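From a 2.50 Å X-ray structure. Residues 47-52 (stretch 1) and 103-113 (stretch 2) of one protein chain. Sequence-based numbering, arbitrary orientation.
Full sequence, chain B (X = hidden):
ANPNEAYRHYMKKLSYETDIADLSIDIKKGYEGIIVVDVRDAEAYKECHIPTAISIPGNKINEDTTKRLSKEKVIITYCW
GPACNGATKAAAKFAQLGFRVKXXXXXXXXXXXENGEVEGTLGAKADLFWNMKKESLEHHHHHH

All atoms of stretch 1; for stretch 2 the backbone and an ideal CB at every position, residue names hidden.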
# COMPACT_ATOMS: atom_id res chain seq x y z
N GLU B 47 1.85 23.87 7.03
CA GLU B 47 0.55 23.74 7.69
C GLU B 47 0.54 22.59 8.70
O GLU B 47 0.16 22.76 9.86
CB GLU B 47 -0.56 23.48 6.67
CG GLU B 47 -0.77 24.60 5.68
CD GLU B 47 -1.95 24.34 4.76
OE1 GLU B 47 -3.08 24.16 5.27
OE2 GLU B 47 -1.75 24.33 3.52
N CYS B 48 0.97 21.42 8.24
CA CYS B 48 0.99 20.22 9.08
C CYS B 48 2.08 19.24 8.64
O CYS B 48 2.09 18.78 7.49
CB CYS B 48 -0.37 19.53 9.01
SG CYS B 48 -0.47 17.96 9.89
N HIS B 49 2.99 18.91 9.55
CA HIS B 49 4.06 17.98 9.23
C HIS B 49 4.49 17.14 10.43
O HIS B 49 4.04 17.36 11.55
CB HIS B 49 5.27 18.72 8.64
CG HIS B 49 5.90 19.70 9.58
ND1 HIS B 49 6.57 19.31 10.73
CD2 HIS B 49 6.01 21.05 9.53
CE1 HIS B 49 7.06 20.38 11.33
NE2 HIS B 49 6.74 21.45 10.62
N ILE B 50 5.36 16.17 10.18
CA ILE B 50 5.83 15.29 11.23
C ILE B 50 6.98 15.89 12.02
O ILE B 50 7.94 16.40 11.45
CB ILE B 50 6.29 13.94 10.66
CG1 ILE B 50 5.13 13.25 9.96
CG2 ILE B 50 6.86 13.07 11.77
CD1 ILE B 50 5.52 11.99 9.26
N PRO B 51 6.91 15.81 13.35
CA PRO B 51 7.98 16.36 14.19
C PRO B 51 9.38 15.91 13.78
O PRO B 51 9.60 14.75 13.42
CB PRO B 51 7.59 15.87 15.58
CG PRO B 51 6.09 15.92 15.53
CD PRO B 51 5.79 15.32 14.17
N THR B 52 10.33 16.84 13.84
CA THR B 52 11.74 16.63 13.48
C THR B 52 11.97 16.48 11.98
O THR B 52 13.05 16.07 11.56
CB THR B 52 12.35 15.39 14.20
OG1 THR B 52 11.89 14.18 13.57
CG2 THR B 52 11.97 15.37 15.67
N UNK B 103 11.54 4.77 2.39
CA UNK B 103 10.30 5.53 2.28
C UNK B 103 9.35 5.09 3.38
O UNK B 103 9.35 3.92 3.77
CB UNK B 103 9.66 5.35 0.90
N UNK B 104 8.56 6.04 3.88
CA UNK B 104 7.61 5.78 4.95
C UNK B 104 6.25 5.39 4.37
O UNK B 104 5.61 6.20 3.70
CB UNK B 104 7.48 7.01 5.86
N UNK B 105 5.81 4.16 4.64
CA UNK B 105 4.51 3.70 4.16
C UNK B 105 3.42 4.26 5.07
O UNK B 105 3.55 4.25 6.30
CB UNK B 105 4.45 2.17 4.11
N UNK B 106 2.36 4.77 4.46
CA UNK B 106 1.27 5.34 5.24
C UNK B 106 1.30 6.85 5.19
O UNK B 106 0.28 7.52 5.35
CB UNK B 106 1.34 4.86 6.69
N UNK B 107 2.49 7.40 4.96
CA UNK B 107 2.63 8.85 4.88
C UNK B 107 2.15 9.53 6.15
O UNK B 107 2.10 8.91 7.22
CB UNK B 107 1.86 9.39 3.68
N UNK B 108 1.80 10.80 6.04
CA UNK B 108 1.35 11.56 7.19
C UNK B 108 -0.10 11.22 7.49
O UNK B 108 -0.59 11.42 8.60
CB UNK B 108 1.52 13.06 6.95
N UNK B 109 -0.79 10.69 6.49
CA UNK B 109 -2.17 10.32 6.67
C UNK B 109 -2.28 9.30 7.81
O UNK B 109 -2.98 9.54 8.79
CB UNK B 109 -2.75 9.76 5.37
N UNK B 110 -1.59 8.18 7.69
CA UNK B 110 -1.67 7.17 8.73
C UNK B 110 -0.89 7.54 9.99
O UNK B 110 -1.09 6.93 11.04
CB UNK B 110 -1.16 5.83 8.19
N UNK B 111 -0.03 8.54 9.89
CA UNK B 111 0.74 8.97 11.05
C UNK B 111 -0.23 9.65 12.01
O UNK B 111 -0.19 9.43 13.23
CB UNK B 111 1.89 9.90 10.65
N UNK B 112 -1.12 10.46 11.45
CA UNK B 112 -2.12 11.16 12.23
C UNK B 112 -3.22 10.20 12.68
O UNK B 112 -3.68 10.27 13.81
CB UNK B 112 -2.71 12.32 11.42
N UNK B 113 -3.62 9.28 11.80
CA UNK B 113 -4.65 8.31 12.17
C UNK B 113 -4.17 7.47 13.35
O UNK B 113 -4.94 7.12 14.24
CB UNK B 113 -5.00 7.41 10.98

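Position 103 lies in a strand, with phi/psi of -103/146 and no part of stretch 1 within 5.5 Å of its ideal CB. The contact sets no rule here, and the residue is Glu103, whose carboxylate is hydrogen-bonded elsewhere in the structure.

Position 104 continues the strand, but its CA-to-CB bond points toward stretch 1. The ideal CB is still too far to touch, so a short side chain would leave a gap before the CD1 end of Ile50, and a longer apolar one, such as leucine, isoleucine or methionine, would close it. The residue is Leu104, with chi1 t and chi2 p; its CD2 comes to 4.2 Å from CD1 of Ile50.

Position 105 is out of reach of stretch 1, and many side chains would do; it is Ile105.

Positions 106 and 107 are governed by their backbone, in a type II turn that runs from 104 to 107. At 106, phi/psi of 104/-26 would jam a CB against the preceding carbonyl O, which calls for glycine whatever stretch 1 offers. At 107 the positive phi of 58° favours glycine without the same compulsion. Both are glycine, Gly106 and Gly107, and the O of Gly106 accepts a hydrogen bond from the backbone N of position 110, 3.1 Å away.

Position 108 is where the two backbones approach most closely, the CA of position 108 lying 7.1 Å from the CA of Ile50. The CB points toward stretch 1 and lies 4.7 Å from CG1 of Ile50, with Cys48 and the backbone of His49 farther along. A slender apolar chain suits this space; leucine, isoleucine, valine or methionine could be considered. The residue is Ile108, with chi1 and chi2 both t. This extended form carries CD1 to 3.7 Å from SG of Cys48 and 3.8 Å from CA of His49, while its CG1 packs 4.3 Å from CG1 of Ile50.

Positions 109 and 110 are out of reach, so stretch 1 leaves their choice open. They are Glu109 and Tyr110; the carboxylate of Glu109 pairs with position 113, one helical turn on.

Position 111 points toward stretch 1, its ideal CB 4.4 Å from CD1 of Ile50. Ile50 and Pro51 offer an apolar surface, suited to a large aliphatic or aromatic group. Trp111 supplies a broad, flat one. CG1 of Ile50 sits 4.2 Å from the centroid of its five-membered ring and 8° off the normal, a CH-pi contact over the face; CG2 of Ile50 is 4.1 Å from CZ2 of Trp111.

Position 112 points sideways, so only a long side chain could bend back toward Cys48; methionine, lysine or arginine could reach. In Arg112, CD lies 4.0 Å from SG of Cys48, which sits over one face of the guanidinium.

Position 113 is out of reach and tolerant of many residues; it is Lys113, whose NZ forms a salt bridge with OE1 of Glu109 at 2.9 Å. No hydrogen bond crosses between the stretches: apolar packing around Ile50 and Cys48 carries the contact.

Stretch 2 103-113: ELIGGIEYWRK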
# COMPACT_ATOMS: atom_id res chain seq x y z
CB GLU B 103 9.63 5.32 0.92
CG GLU B 103 9.14 3.90 0.66
CD GLU B 103 8.63 3.70 -0.76
OE1 GLU B 103 7.73 4.45 -1.20
OE2 GLU B 103 9.14 2.78 -1.45
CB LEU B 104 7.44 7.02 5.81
CG LEU B 104 6.45 6.89 6.97
CD1 LEU B 104 7.03 5.98 8.03
CD2 LEU B 104 6.15 8.25 7.56
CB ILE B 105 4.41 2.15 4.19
CG1 ILE B 105 4.62 1.64 5.61
CG2 ILE B 105 5.45 1.54 3.28
CD1 ILE B 105 4.26 0.17 5.79
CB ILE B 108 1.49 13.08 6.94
CG1 ILE B 108 1.23 13.86 8.24
CG2 ILE B 108 0.53 13.53 5.84
CD1 ILE B 108 1.56 15.34 8.14
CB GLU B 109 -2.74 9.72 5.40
CG GLU B 109 -4.11 9.16 5.61
CD GLU B 109 -4.61 8.38 4.43
OE1 GLU B 109 -5.63 7.68 4.59
OE2 GLU B 109 -4.00 8.49 3.34
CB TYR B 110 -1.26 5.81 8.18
CG TYR B 110 -2.43 5.06 7.56
CD1 TYR B 110 -3.24 4.23 8.34
CD2 TYR B 110 -2.78 5.25 6.22
CE1 TYR B 110 -4.37 3.61 7.81
CE2 TYR B 110 -3.92 4.63 5.68
CZ TYR B 110 -4.70 3.82 6.48
OH TYR B 110 -5.83 3.22 5.96
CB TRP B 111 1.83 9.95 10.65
CG TRP B 111 2.43 10.64 11.81
CD1 TRP B 111 1.99 11.80 12.38
CD2 TRP B 111 3.53 10.19 12.60
NE1 TRP B 111 2.74 12.09 13.49
CE2 TRP B 111 3.69 11.12 13.65
CE3 TRP B 111 4.38 9.08 12.53
CZ2 TRP B 111 4.69 10.98 14.62
CZ3 TRP B 111 5.37 8.94 13.50
CH2 TRP B 111 5.52 9.88 14.53
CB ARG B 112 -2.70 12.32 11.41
CG ARG B 112 -1.70 13.43 11.09
CD ARG B 112 -2.25 14.38 10.05
NE ARG B 112 -3.45 15.07 10.53
CZ ARG B 112 -4.26 15.81 9.78
NH1 ARG B 112 -4.01 15.98 8.49
NH2 ARG B 112 -5.32 16.38 10.32
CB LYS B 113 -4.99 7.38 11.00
CG LYS B 113 -5.97 7.97 9.99
CD LYS B 113 -6.28 6.97 8.88
CE LYS B 113 -7.15 7.58 7.79
NZ LYS B 113 -7.36 6.66 6.62
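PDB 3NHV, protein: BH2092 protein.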